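TRAS1 ORF2p (Bombyx mori, PDB 1WDU) probably nicks chromosomal DNA at telomeric repeats through this N-terminal endonuclease domain, the first step in inserting the retrotransposon that encodes it. Local coordinates at residues G67-Q72 with I85-H90; H90-I95 with V108-R113. The protein carries 1 engineered substitution. All coordinates share one frame; numbering follows the deposited sequence.

Contact 1: residues G67-Q72 with I85-H90; sequences GVRVFQ and IAVFDH
Strands 69-72 and 83-87 form an antiparallel beta hairpin at one edge of a sheet of the four-layered alpha/beta sandwich, the DNase I-like endonuclease fold. Two hydrogen-bonded pairs hold it. At Phe71 and Ile85, each N-H meets the other residue's carbonyl O in the carbonyl plane. At Arg69 and Val87 the grip is uneven. Val87 N reaches Arg69 O at 2.8 Å, nearly along the C=O axis; Arg69 N to Val87 O is longer, 3.1 Å, and less straight. Between these pairs sits the non-hydrogen-bonded pair Val70 and Ala86, on the face opposite to Arg69 and Phe71. Just before the strand, Val68 lies alongside Phe88, both pointing the same way. Its CG2 touches Phe88 CD2 at 3.4 Å, while CG1, anti to the backbone N, makes an off-centre CH-pi contact 4.2 Å from the Phe88 ring centroid. On the other face the Phe71 ring turns its edge to Ile85 O, and its CE1 meets Val87 CG2 at 3.9 Å. Farther out, strand 48-52 flanks strand 83-87 through backbone bonds between Ala86 and Ala49, and Asp89 OD2 accepts the N-H groups of Asp91 and Leu92. The Arg69 chain, bent at chi3 (-78°), brings its guanidinium edge-on to that turn, where NH2 bonds weakly to Leu92 O and, at 3.3 Å and also weakly, to Asp89 O.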
loop_
_atom_site.group_PDB
_atom_site.type_symbol
_atom_site.label_atom_id
_atom_site.label_comp_id
_atom_site.label_asym_id
_atom_site.label_seq_id
_atom_site.Cartn_x
_atom_site.Cartn_y
_atom_site.Cartn_z
ATOM N N GLY A 67 -5.878 -3.435 -20.033
ATOM C CA GLY A 67 -4.709 -4.299 -20.067
ATOM C C GLY A 67 -3.941 -4.233 -18.759
ATOM O O GLY A 67 -2.711 -4.335 -18.730
ATOM N N VAL A 68 -4.685 -4.076 -17.670
ATOM C CA VAL A 68 -4.120 -3.970 -16.333
ATOM C C VAL A 68 -4.253 -5.271 -15.559
ATOM O O VAL A 68 -5.350 -5.810 -15.422
ATOM C CB VAL A 68 -4.842 -2.877 -15.535
ATOM C CG1 VAL A 68 -4.270 -2.792 -14.130
ATOM C CG2 VAL A 68 -4.731 -1.557 -16.263
ATOM N N ARG A 69 -3.141 -5.773 -15.040
ATOM C CA ARG A 69 -3.192 -7.008 -14.273
ATOM C C ARG A 69 -3.502 -6.671 -12.818
ATOM O O ARG A 69 -2.853 -5.810 -12.214
ATOM C CB ARG A 69 -1.867 -7.768 -14.403
ATOM C CG ARG A 69 -1.546 -8.100 -15.854
ATOM C CD ARG A 69 -0.485 -9.170 -16.036
ATOM N NE ARG A 69 0.899 -8.724 -15.854
ATOM C CZ ARG A 69 1.359 -7.516 -16.153
ATOM N NH1 ARG A 69 0.536 -6.595 -16.639
ATOM N NH2 ARG A 69 2.653 -7.242 -16.004
ATOM N N VAL A 70 -4.516 -7.330 -12.266
ATOM C CA VAL A 70 -4.903 -7.084 -10.888
ATOM C C VAL A 70 -4.776 -8.336 -10.035
ATOM O O VAL A 70 -5.276 -9.400 -10.390
ATOM C CB VAL A 70 -6.349 -6.557 -10.799
ATOM C CG1 VAL A 70 -6.712 -6.274 -9.339
ATOM C CG2 VAL A 70 -6.485 -5.292 -11.631
ATOM N N PHE A 71 -4.097 -8.194 -8.904
ATOM C CA PHE A 71 -3.887 -9.301 -7.979
ATOM C C PHE A 71 -4.603 -8.939 -6.704
ATOM O O PHE A 71 -4.326 -7.905 -6.095
ATOM C CB PHE A 71 -2.393 -9.496 -7.752
ATOM C CG PHE A 71 -1.640 -9.686 -9.027
ATOM C CD1 PHE A 71 -1.292 -8.585 -9.811
ATOM C CD2 PHE A 71 -1.384 -10.969 -9.515
ATOM C CE1 PHE A 71 -0.711 -8.757 -11.067
ATOM C CE2 PHE A 71 -0.802 -11.151 -10.774
ATOM C CZ PHE A 71 -0.468 -10.048 -11.550
ATOM N N GLN A 72 -5.537 -9.794 -6.313
ATOM C CA GLN A 72 -6.353 -9.546 -5.144
ATOM C C GLN A 72 -6.099 -10.444 -3.955
ATOM O O GLN A 72 -5.536 -11.533 -4.072
ATOM C CB GLN A 72 -7.821 -9.661 -5.531
ATOM C CG GLN A 72 -8.181 -8.876 -6.772
ATOM C CD GLN A 72 -9.648 -8.999 -7.126
ATOM O OE1 GLN A 72 -10.189 -10.100 -7.182
ATOM N NE2 GLN A 72 -10.296 -7.870 -7.378
ATOM N N ILE A 85 -3.409 -5.324 -5.769
ATOM C CA ILE A 85 -2.282 -4.659 -6.376
ATOM C C ILE A 85 -2.505 -4.625 -7.888
ATOM O O ILE A 85 -2.657 -5.665 -8.532
ATOM C CB ILE A 85 -0.965 -5.381 -6.030
ATOM C CG1 ILE A 85 -0.705 -5.265 -4.520
ATOM C CG2 ILE A 85 0.179 -4.786 -6.832
ATOM C CD1 ILE A 85 0.548 -5.985 -4.020
ATOM N N ALA A 86 -2.551 -3.421 -8.444
ATOM C CA ALA A 86 -2.749 -3.255 -9.883
ATOM C C ALA A 86 -1.427 -2.931 -10.568
ATOM O O ALA A 86 -0.689 -2.036 -10.147
ATOM C CB ALA A 86 -3.753 -2.139 -10.150
ATOM N N VAL A 87 -1.124 -3.670 -11.622
ATOM C CA VAL A 87 0.094 -3.439 -12.375
ATOM C C VAL A 87 -0.314 -2.899 -13.741
ATOM O O VAL A 87 -0.902 -3.618 -14.549
ATOM C CB VAL A 87 0.905 -4.741 -12.546
ATOM C CG1 VAL A 87 2.186 -4.453 -13.313
ATOM C CG2 VAL A 87 1.235 -5.337 -11.167
ATOM N N PHE A 88 -0.031 -1.623 -13.982
ATOM C CA PHE A 88 -0.373 -0.994 -15.255
ATOM C C PHE A 88 0.742 -1.172 -16.288
ATOM O O PHE A 88 0.507 -1.073 -17.494
ATOM C CB PHE A 88 -0.663 0.501 -15.054
ATOM C CG PHE A 88 -1.727 0.774 -14.030
ATOM C CD1 PHE A 88 -1.395 0.926 -12.680
ATOM C CD2 PHE A 88 -3.065 0.816 -14.398
ATOM C CE1 PHE A 88 -2.388 1.114 -11.711
ATOM C CE2 PHE A 88 -4.063 1.000 -13.442
ATOM C CZ PHE A 88 -3.723 1.148 -12.096
ATOM N N ASP A 89 1.955 -1.431 -15.811
ATOM C CA ASP A 89 3.085 -1.631 -16.702
ATOM C C ASP A 89 2.944 -3.018 -17.324
ATOM O O ASP A 89 3.118 -4.036 -16.655
ATOM C CB ASP A 89 4.397 -1.500 -15.924
ATOM C CG ASP A 89 5.621 -1.615 -16.817
ATOM O OD1 ASP A 89 6.635 -0.950 -16.522
ATOM O OD2 ASP A 89 5.577 -2.378 -17.803
ATOM N N HIS A 90 2.619 -3.033 -18.614
ATOM C CA HIS A 90 2.397 -4.258 -19.380
ATOM C C HIS A 90 3.568 -5.242 -19.474
ATOM O O HIS A 90 3.348 -6.456 -19.541
ATOM C CB HIS A 90 1.922 -3.880 -20.794
ATOM C CG HIS A 90 1.565 -5.052 -21.657
ATOM N ND1 HIS A 90 2.502 -5.947 -22.132
ATOM C CD2 HIS A 90 0.368 -5.478 -22.130
ATOM C CE1 HIS A 90 1.900 -6.872 -22.859
ATOM N NE2 HIS A 90 0.604 -6.611 -22.874
#

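Contact 2: residues H90-I95 with V108-R113; sequences HDLDVI and VGIRTR
Leu92 leads into the contact just before strand 93-96. From its CB the chain runs to CG, anti to the backbone N (chi1 -175°), which lies 4.1 Å from Ile110 CB. There it forks: CD2 crosses obliquely to Ile110 CG2 at 3.6 Å, and CD1 reaches Thr112 CG2 at 3.5 Å and, at the same distance, the carbonyl O of Arg111. An alanine here, lacking CG and both methyl branches, would probably leave Ile110 and Thr112 less tightly packed at this end of the hairpin. Strands 93-96 and 105-111 make up that antiparallel beta hairpin, at the border of the second sheet of the DNase I-like sandwich, where strand 116-123 flanks 105-111 on its far side. Ile95 and Gly109 exchange two backbone hydrogen bonds; Gly109 O takes Ile95 N from above its carbonyl plane, whereas Gly109 N lies in the plane of the Ile95 carbonyl. Ile95 CG2, in the crowded position between backbone N and carbonyl carbon, rests 3.6 Å from Gly109 CA, over the position a CB would take. Arg111 N gives a hydrogen bond of 2.9 Å to Asp93 O, from above that carbonyl's plane. The two CB atoms lie 4.0 Å apart, but the extended Arg111 chain carries NH1 to a salt bridge with Glu116.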
loop_
_atom_site.group_PDB
_atom_site.type_symbol
_atom_site.label_atom_id
_atom_site.label_comp_id
_atom_site.label_asym_id
_atom_site.label_seq_id
_atom_site.Cartn_x
_atom_site.Cartn_y
_atom_site.Cartn_z
ATOM N N HIS A 90 2.619 -3.033 -18.614
ATOM C CA HIS A 90 2.397 -4.258 -19.380
ATOM C C HIS A 90 3.568 -5.242 -19.474
ATOM O O HIS A 90 3.348 -6.456 -19.541
ATOM C CB HIS A 90 1.922 -3.880 -20.794
ATOM C CG HIS A 90 1.565 -5.052 -21.657
ATOM N ND1 HIS A 90 2.502 -5.947 -22.132
ATOM C CD2 HIS A 90 0.368 -5.478 -22.130
ATOM C CE1 HIS A 90 1.900 -6.872 -22.859
ATOM N NE2 HIS A 90 0.604 -6.611 -22.874
ATOM N N ASP A 91 4.802 -4.742 -19.464
ATOM C CA ASP A 91 5.964 -5.620 -19.600
ATOM C C ASP A 91 6.670 -6.010 -18.315
ATOM O O ASP A 91 7.515 -6.905 -18.320
ATOM C CB ASP A 91 6.986 -5.001 -20.560
ATOM C CG ASP A 91 6.465 -4.903 -21.985
ATOM O OD1 ASP A 91 5.942 -5.912 -22.503
ATOM O OD2 ASP A 91 6.585 -3.819 -22.589
ATOM N N LEU A 92 6.336 -5.343 -17.220
ATOM C CA LEU A 92 6.944 -5.645 -15.931
ATOM C C LEU A 92 6.740 -7.109 -15.526
ATOM O O LEU A 92 5.627 -7.628 -15.574
ATOM C CB LEU A 92 6.347 -4.725 -14.864
ATOM C CG LEU A 92 6.936 -4.802 -13.458
ATOM C CD1 LEU A 92 8.449 -4.578 -13.521
ATOM C CD2 LEU A 92 6.265 -3.748 -12.578
ATOM N N ASP A 93 7.821 -7.772 -15.136
ATOM C CA ASP A 93 7.756 -9.165 -14.703
ATOM C C ASP A 93 7.080 -9.228 -13.332
ATOM O O ASP A 93 7.442 -8.500 -12.406
ATOM C CB ASP A 93 9.168 -9.763 -14.613
ATOM C CG ASP A 93 9.604 -10.448 -15.902
ATOM O OD1 ASP A 93 9.349 -9.893 -16.992
ATOM O OD2 ASP A 93 10.209 -11.542 -15.826
ATOM N N VAL A 94 6.104 -10.116 -13.206
ATOM C CA VAL A 94 5.364 -10.261 -11.964
ATOM C C VAL A 94 5.347 -11.696 -11.441
ATOM O O VAL A 94 5.302 -12.658 -12.215
ATOM C CB VAL A 94 3.902 -9.778 -12.153
ATOM C CG1 VAL A 94 3.056 -10.168 -10.958
ATOM C CG2 VAL A 94 3.882 -8.271 -12.352
ATOM N N ILE A 95 5.391 -11.834 -10.123
ATOM C CA ILE A 95 5.345 -13.144 -9.500
ATOM C C ILE A 95 4.380 -13.109 -8.324
ATOM O O ILE A 95 4.455 -12.221 -7.474
ATOM C CB ILE A 95 6.745 -13.607 -9.021
ATOM C CG1 ILE A 95 6.591 -14.710 -7.973
ATOM C CG2 ILE A 95 7.538 -12.433 -8.490
ATOM C CD1 ILE A 95 7.886 -15.344 -7.581
ATOM N N VAL A 108 2.930 -9.365 -3.898
ATOM C CA VAL A 108 3.330 -9.579 -5.278
ATOM C C VAL A 108 4.733 -9.067 -5.540
ATOM O O VAL A 108 5.077 -7.957 -5.130
ATOM C CB VAL A 108 2.343 -8.872 -6.233
ATOM C CG1 VAL A 108 3.058 -8.387 -7.471
ATOM C CG2 VAL A 108 1.218 -9.828 -6.599
ATOM N N GLY A 109 5.537 -9.881 -6.224
ATOM C CA GLY A 109 6.886 -9.470 -6.561
ATOM C C GLY A 109 6.940 -8.889 -7.969
ATOM O O GLY A 109 6.163 -9.292 -8.838
ATOM N N ILE A 110 7.819 -7.911 -8.178
ATOM C CA ILE A 110 8.024 -7.299 -9.491
ATOM C C ILE A 110 9.520 -7.416 -9.755
ATOM O O ILE A 110 10.341 -7.279 -8.841
ATOM C CB ILE A 110 7.616 -5.802 -9.553
ATOM C CG1 ILE A 110 8.279 -5.017 -8.419
ATOM C CG2 ILE A 110 6.091 -5.666 -9.528
ATOM C CD1 ILE A 110 7.920 -3.539 -8.440
ATOM N N ARG A 111 9.880 -7.660 -11.006
ATOM C CA ARG A 111 11.278 -7.848 -11.345
ATOM C C ARG A 111 11.691 -7.150 -12.632
ATOM O O ARG A 111 10.921 -7.087 -13.589
ATOM C CB ARG A 111 11.541 -9.356 -11.449
ATOM C CG ARG A 111 12.918 -9.758 -11.924
ATOM C CD ARG A 111 12.906 -11.230 -12.315
ATOM N NE ARG A 111 14.109 -11.633 -13.041
ATOM C CZ ARG A 111 15.308 -11.788 -12.485
ATOM N NH1 ARG A 111 15.473 -11.577 -11.184
ATOM N NH2 ARG A 111 16.345 -12.155 -13.233
ATOM N N THR A 112 12.907 -6.614 -12.626
ATOM C CA THR A 112 13.511 -5.941 -13.779
ATOM C C THR A 112 15.007 -6.259 -13.703
ATOM O O THR A 112 15.462 -6.865 -12.729
ATOM C CB THR A 112 13.337 -4.400 -13.732
ATOM O OG1 THR A 112 14.011 -3.868 -12.585
ATOM C CG2 THR A 112 11.868 -4.024 -13.673
ATOM N N ARG A 113 15.768 -5.863 -14.722
ATOM C CA ARG A 113 17.215 -6.113 -14.725
ATOM C C ARG A 113 17.835 -5.495 -13.476
ATOM O O ARG A 113 18.719 -6.078 -12.843
ATOM C CB ARG A 113 17.885 -5.482 -15.957
ATOM C CG ARG A 113 18.088 -6.401 -17.165
ATOM C CD ARG A 113 16.852 -6.485 -18.046
ATOM N NE ARG A 113 17.204 -6.666 -19.455
ATOM C CZ ARG A 113 16.324 -6.680 -20.454
ATOM N NH1 ARG A 113 15.029 -6.529 -20.200
ATOM N NH2 ARG A 113 16.739 -6.827 -21.707
#

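Contacts 1 and 2 are successive hairpins, one on each sheet of the sandwich, joined through His90. Both are partly buried, contact 1 through Ile85, Ala86 and Val87, contact 2 through Leu92, Val108, Gly109 and Ile110; contact 2 lies farther out, its centre about 17 Å from the chain's centre against about 14 Å. Their inner faces meet in an apolar layer: Phe71 CZ lies 3.6 Å from Val94 CG1, and Ile85 and Val87 pack on Val108 and Val94. At its margin Arg69 NH2 to Leu92 O is a polar link between the hairpins. The faces turned from this interface differ: apolar in contact 1 (Val68, Val70, Ala86, Phe88), in contact 2 carrying the exposed Asp93 and Arg111 beside Ile95.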